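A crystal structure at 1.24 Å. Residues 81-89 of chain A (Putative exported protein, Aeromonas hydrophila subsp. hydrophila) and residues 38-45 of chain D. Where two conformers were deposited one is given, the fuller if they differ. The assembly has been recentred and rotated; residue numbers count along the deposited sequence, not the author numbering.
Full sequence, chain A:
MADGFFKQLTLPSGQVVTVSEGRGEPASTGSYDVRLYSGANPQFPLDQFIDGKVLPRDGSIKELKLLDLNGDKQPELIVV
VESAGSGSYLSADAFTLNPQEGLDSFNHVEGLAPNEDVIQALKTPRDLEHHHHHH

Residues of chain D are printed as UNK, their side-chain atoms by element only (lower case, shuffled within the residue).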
ATOM      1  N   VAL A  81      -4.819   0.903   4.701  1.00 14.00           N
ATOM      2  CA  VAL A  81      -3.579   1.077   3.953  1.00 14.52           C
ATOM      3  C   VAL A  81      -3.679   0.335   2.626  1.00 15.85           C
ATOM      4  O   VAL A  81      -4.138  -0.801   2.594  1.00 16.51           O
ATOM      5  CB  VAL A  81      -2.380   0.534   4.762  1.00 14.53           C
ATOM      6  CG1 VAL A  81      -1.070   0.606   3.979  1.00 15.95           C
ATOM      7  CG2 VAL A  81      -2.237   1.328   6.056  1.00 14.38           C
ATOM      8  N   GLU A  82      -3.227   0.983   1.557  1.00 16.67           N
ATOM      9  CA  GLU A  82      -3.289   0.447   0.192  0.53 17.54           C
ATOM     10  C   GLU A  82      -1.878   0.092  -0.284  1.00 16.98           C
ATOM     11  O   GLU A  82      -1.004   0.952  -0.303  1.00 17.40           O
ATOM     12  CB  GLU A  82      -3.906   1.513  -0.733  0.53 19.10           C
ATOM     13  CG  GLU A  82      -3.783   1.272  -2.245  0.53 20.48           C
ATOM     14  CD  GLU A  82      -4.381   2.405  -3.073  0.53 22.42           C
ATOM     15  OE1 GLU A  82      -3.688   3.423  -3.297  0.53 24.33           O
ATOM     16  OE2 GLU A  82      -5.546   2.276  -3.503  0.53 22.89           O
ATOM     17  N   SER A  83      -1.676  -1.149  -0.711  1.00 16.96           N
ATOM     18  CA  SER A  83      -0.392  -1.592  -1.248  1.00 18.04           C
ATOM     19  C   SER A  83       0.012  -0.761  -2.442  1.00 18.49           C
ATOM     20  O   SER A  83      -0.843  -0.398  -3.275  1.00 19.89           O
ATOM     21  CB  SER A  83      -0.461  -3.049  -1.689  1.00 20.20           C
ATOM     22  OG  SER A  83       0.759  -3.388  -2.327  1.00 19.56           O
ATOM     23  N   ALA A  84       1.307  -0.497  -2.563  1.00 18.89           N
ATOM     24  CA  ALA A  84       1.866   0.243  -3.687  1.00 19.41           C
ATOM     25  C   ALA A  84       1.976  -0.597  -4.948  1.00 18.31           C
ATOM     26  O   ALA A  84       2.221  -0.041  -6.000  1.00 18.88           O
ATOM     27  CB  ALA A  84       3.249   0.793  -3.338  1.00 20.23           C
ATOM     28  N   GLY A  85       1.850  -1.920  -4.823  1.00 17.48           N
ATOM     29  CA  GLY A  85       1.903  -2.805  -5.977  1.00 17.54           C
ATOM     30  C   GLY A  85       0.637  -2.715  -6.811  1.00 17.76           C
ATOM     31  O   GLY A  85      -0.362  -2.129  -6.386  1.00 17.79           O
ATOM     32  N   SER A  86       0.696  -3.286  -8.009  1.00 19.04           N
ATOM     33  CA  SER A  86      -0.385  -3.179  -8.978  1.00 20.15           C
ATOM     34  C   SER A  86      -1.683  -3.743  -8.441  1.00 21.38           C
ATOM     35  O   SER A  86      -2.767  -3.341  -8.897  1.00 23.08           O
ATOM     36  CB  SER A  86      -0.007  -3.907 -10.292  1.00 21.12           C
ATOM     37  OG  SER A  86       0.018  -5.304 -10.092  1.00 21.41           O
ATOM     38  N   GLY A  87      -1.603  -4.700  -7.528  1.00 20.64           N
ATOM     39  CA  GLY A  87      -2.768  -5.347  -6.958  1.00 21.29           C
ATOM     40  C   GLY A  87      -3.563  -4.470  -6.011  1.00 21.62           C
ATOM     41  O   GLY A  87      -4.730  -4.760  -5.729  1.00 22.85           O
ATOM     42  N   SER A  88      -2.935  -3.426  -5.471  1.00 21.21           N
ATOM     43  CA  SER A  88      -3.632  -2.428  -4.657  1.00 22.21           C
ATOM     44  C   SER A  88      -4.299  -3.045  -3.441  1.00 21.94           C
ATOM     45  O   SER A  88      -5.336  -2.559  -2.983  1.00 22.91           O
ATOM     46  CB  SER A  88      -4.648  -1.674  -5.523  1.00 25.18           C
ATOM     47  OG  SER A  88      -3.938  -0.947  -6.509  1.00 26.07           O
ATOM     48  N   TYR A  89      -3.712  -4.106  -2.907  1.00 21.02           N
ATOM     49  CA  TYR A  89      -4.319  -4.840  -1.811  1.00 20.38           C
ATOM     50  C   TYR A  89      -4.456  -3.970  -0.571  1.00 19.53           C
ATOM     51  O   TYR A  89      -3.584  -3.151  -0.244  1.00 20.37           O
ATOM     52  CB  TYR A  89      -3.503  -6.080  -1.466  1.00 20.32           C
ATOM     53  CG  TYR A  89      -3.311  -6.967  -2.672  1.00 19.83           C
ATOM     54  CD1 TYR A  89      -4.383  -7.671  -3.214  1.00 21.42           C
ATOM     55  CD2 TYR A  89      -2.076  -7.100  -3.290  1.00 20.26           C
ATOM     56  CE1 TYR A  89      -4.240  -8.469  -4.335  1.00 21.22           C
ATOM     57  CE2 TYR A  89      -1.925  -7.912  -4.415  1.00 20.67           C
ATOM     58  CZ  TYR A  89      -3.024  -8.591  -4.925  1.00 20.46           C
ATOM     59  OH  TYR A  89      -2.954  -9.397  -6.031  1.00 20.54           O
TER
ATOM     60  N   UNK D  38       2.495  -0.979 -17.268  1.00 25.19           N
ATOM     61  CA  UNK D  38       2.796  -1.783 -16.081  1.00 23.85           C
ATOM     62  C   UNK D  38       1.851  -1.477 -14.922  1.00 23.40           C
ATOM     63  O   UNK D  38       2.029  -2.001 -13.828  1.00 23.10           O
ATOM     64  c   UNK D  38       6.996  -3.426 -18.400  1.00 24.87           C
ATOM     65  c   UNK D  38       6.627  -2.104 -18.574  1.00 25.41           C
ATOM     66  c   UNK D  38       5.613  -3.550 -16.453  1.00 23.72           C
ATOM     67  c   UNK D  38       5.237  -2.224 -16.607  1.00 23.44           C
ATOM     68  c   UNK D  38       5.731  -1.511 -17.690  1.00 24.65           C
ATOM     69  c   UNK D  38       6.497  -4.145 -17.332  1.00 24.28           C
ATOM     70  c   UNK D  38       4.262  -1.598 -15.655  1.00 23.38           C
ATOM     71  N   UNK D  39       0.840  -0.637 -15.157  1.00 23.05           N
ATOM     72  CA  UNK D  39      -0.150  -0.288 -14.129  1.00 23.09           C
ATOM     73  C   UNK D  39       0.543   0.202 -12.844  1.00 23.07           C
ATOM     74  O   UNK D  39       0.364  -0.347 -11.753  1.00 23.25           O
ATOM     75  c   UNK D  39      -2.009  -1.756 -15.026  1.00 24.67           C
ATOM     76  c   UNK D  39      -3.038  -0.657 -15.177  1.00 24.77           C
ATOM     77  c   UNK D  39      -1.062  -1.479 -13.863  1.00 23.46           C
ATOM     78  n   UNK D  39      -2.832   0.221 -16.148  1.00 25.68           N
ATOM     79  o   UNK D  39      -3.990  -0.579 -14.399  1.00 24.55           O
ATOM     80  N   UNK D  40       1.306   1.271 -13.019  1.00 22.54           N
ATOM     81  CA  UNK D  40       2.099   1.888 -11.956  1.00 22.39           C
ATOM     82  C   UNK D  40       1.286   2.983 -11.284  1.00 21.78           C
ATOM     83  O   UNK D  40       0.659   3.806 -11.962  1.00 23.46           O
ATOM     84  c   UNK D  40       4.073   3.465 -11.599  1.00 24.83           C
ATOM     85  c   UNK D  40       5.525   1.811 -13.797  1.00 25.87           C
ATOM     86  c   UNK D  40       4.352   1.362 -12.942  1.00 24.37           C
ATOM     87  c   UNK D  40       3.395   2.490 -12.565  1.00 23.74           C
ATOM     88  N   UNK D  41       1.285   2.983  -9.952  1.00 20.89           N
ATOM     89  CA  UNK D  41       0.637   4.040  -9.189  1.00 21.66           C
ATOM     90  C   UNK D  41       1.665   5.070  -8.737  1.00 20.54           C
ATOM     91  O   UNK D  41       2.873   4.859  -8.847  1.00 20.49           O
ATOM     92  c   UNK D  41      -2.032   1.979  -7.246  1.00 28.39           C
ATOM     93  c   UNK D  41      -1.154   1.109  -6.358  1.00 28.59           C
ATOM     94  c   UNK D  41      -0.106   3.453  -7.987  1.00 23.81           C
ATOM     95  c   UNK D  41      -1.221   2.515  -8.405  1.00 26.68           C
ATOM     96  n   UNK D  41      -1.925   0.313  -5.382  1.00 30.76           N
ATOM     97  N   UNK D  42       1.182   6.194  -8.237  1.00 20.72           N
ATOM     98  CA  UNK D  42       2.041   7.314  -7.900  1.00 20.60           C
ATOM     99  C   UNK D  42       3.103   6.936  -6.862  1.00 19.37           C
ATOM    100  O   UNK D  42       4.261   7.316  -6.985  1.00 19.52           O
ATOM    101  o   UNK D  42      -0.027  10.789  -6.597  1.00 30.94           O
ATOM    102  c   UNK D  42       1.204   8.492  -7.400  1.00 23.54           C
ATOM    103  o   UNK D  42       1.658  12.113  -7.084  1.00 30.49           O
ATOM    104  c   UNK D  42       1.149  10.979  -6.970  1.00 29.35           C
ATOM    105  c   UNK D  42       2.003   9.779  -7.304  1.00 26.23           C
ATOM    106  N   UNK D  43       2.708   6.189  -5.834  1.00 17.76           N
ATOM    107  CA  UNK D  43       3.639   5.796  -4.780  1.00 18.08           C
ATOM    108  C   UNK D  43       4.795   4.983  -5.344  1.00 17.28           C
ATOM    109  O   UNK D  43       5.942   5.086  -4.887  1.00 17.71           O
ATOM    110  c   UNK D  43       2.925   5.004  -3.710  1.00 18.55           C
ATOM    111  N   UNK D  44       4.476   4.136  -6.318  1.00 17.49           N
ATOM    112  CA  UNK D  44       5.457   3.278  -6.962  1.00 17.20           C
ATOM    113  C   UNK D  44       6.446   4.140  -7.734  1.00 17.45           C
ATOM    114  O   UNK D  44       7.655   3.975  -7.603  1.00 18.31           O
ATOM    115  c   UNK D  44       4.737   2.289  -7.864  1.00 17.12           C
ATOM    116  c   UNK D  44       5.545   1.148  -8.454  1.00 16.42           C
ATOM    117  c   UNK D  44       6.925  -0.969  -9.624  1.00 17.57           C
ATOM    118  o   UNK D  44       7.589  -2.007 -10.227  1.00 18.15           O
ATOM    119  c   UNK D  44       7.167   0.323 -10.037  1.00 17.85           C
ATOM    120  c   UNK D  44       5.295  -0.161  -8.085  1.00 16.95           C
ATOM    121  c   UNK D  44       6.467   1.372  -9.464  1.00 17.81           C
ATOM    122  c   UNK D  44       5.985  -1.223  -8.658  1.00 17.09           C
ATOM    123  N   UNK D  45       5.925   5.094  -8.500  1.00 18.38           N
ATOM    124  CA  UNK D  45       6.758   5.997  -9.283  1.00 19.59           C
ATOM    125  C   UNK D  45       7.676   6.837  -8.411  1.00 19.12           C
ATOM    126  O   UNK D  45       8.847   7.034  -8.740  1.00 21.24           O
ATOM    127  c   UNK D  45       7.383   7.482 -12.148  1.00 22.18           C
ATOM    128  c   UNK D  45       6.486  10.138  -9.861  1.00 24.02           C
ATOM    129  c   UNK D  45       6.915   9.219 -10.822  1.00 22.85           C
ATOM    130  c   UNK D  45       5.892   6.907 -10.160  1.00 20.20           C
ATOM    131  c   UNK D  45       7.737   9.668 -11.873  1.00 23.88           C
ATOM    132  c   UNK D  45       6.696   7.819 -11.022  1.00 21.45           C
ATOM    133  c   UNK D  45       6.889  11.454  -9.977  1.00 25.08           C
ATOM    134  c   UNK D  45       7.703  11.874 -11.035  1.00 25.42           C
ATOM    135  n   UNK D  45       8.009   8.589 -12.669  1.00 23.26           N
ATOM    136  c   UNK D  45       8.143  10.998 -11.987  1.00 24.34           C
TER
HETATM  137  O   HOH W   1       1.857   0.464  -8.736  1.00 24.41           O

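Position 38 carries seven side-chain carbons, one leading into a six-membered ring with no heteroatom. Its CA-to-CB bond points sideways, the ring leads away, and its closest approach to this stretch of chain A is CB to Ser A86 CB, 7.2 Å. An unsubstituted ring of this kind is Phe D38.

Position 39 has three carbons in an unbranched run, the third bearing one oxygen and one nitrogen. CB approaches CB of Ser A86 at 4.4 Å, but the end of the chain leads away. A terminal amide after two methylenes is Gln D39.

Position 40 shows four carbons, forked at the first, with one arm two carbons long. Its CA-to-CB bond points away and it makes no contact with this stretch of chain A; the branching identifies Ile D40.

Position 41 has four carbons in a row ending in nitrogen. That nitrogen lies 2.5 Å from Ser A83 O, 3.1 Å from Gly A85 O and 2.6 Å from Ser A88 OG, all three acceptors of its hydrogen bonds. The residue is Lys D41, at the N-cap position.

Position 42 carries three carbons, the third holding two oxygens. Its closest approach to this stretch is CB to Glu A82 OE1, 8.2 Å. The carboxylate after two methylenes is Glu D42.

Position 43 has a single carbon, a CB that meets Ala A84 CB at 4.2 Å, an apolar contact between two methyl groups; a lone methyl is Ala D43.

Position 44 has one carbon, a six-carbon ring and one oxygen on the ring. Ala A84 O lies at the ring edge, near its plane. This is Tyr D44; Ala A84 O is 3.7 Å from Tyr D44 CD2, while the hydroxyl is hydrogen-bonded elsewhere in the structure.

Position 45 shows one carbon followed by fused five- and six-membered rings of eight carbons and one nitrogen, out of reach of this stretch of chain A. This is Trp D45.

The contact centres on Lys D41, whose CA-to-CB bond points toward the chain A stretch and whose NZ gives all three direct hydrogen bonds. The acceptors sit on the chain A loop: in a type I turn from Gly A85 to Ser A88, with Ser A88 N bonded to Gly A85 O at 3.0 Å, Gly A85 O and Ser A88 OG lie close together. Glu A82 OE1, 4.1 Å from Lys D41 NZ, adds a nearby opposite charge beyond salt-bridge range. Water 1 supplements the direct contacts, its O accepting from Lys D41 N at 2.9 Å and lying 2.8 Å from Ala A84 O. Beside this polar site, Ala D43 and Tyr D44 pack against Ala A84.

Chain D 38-45: FQIKEAYW
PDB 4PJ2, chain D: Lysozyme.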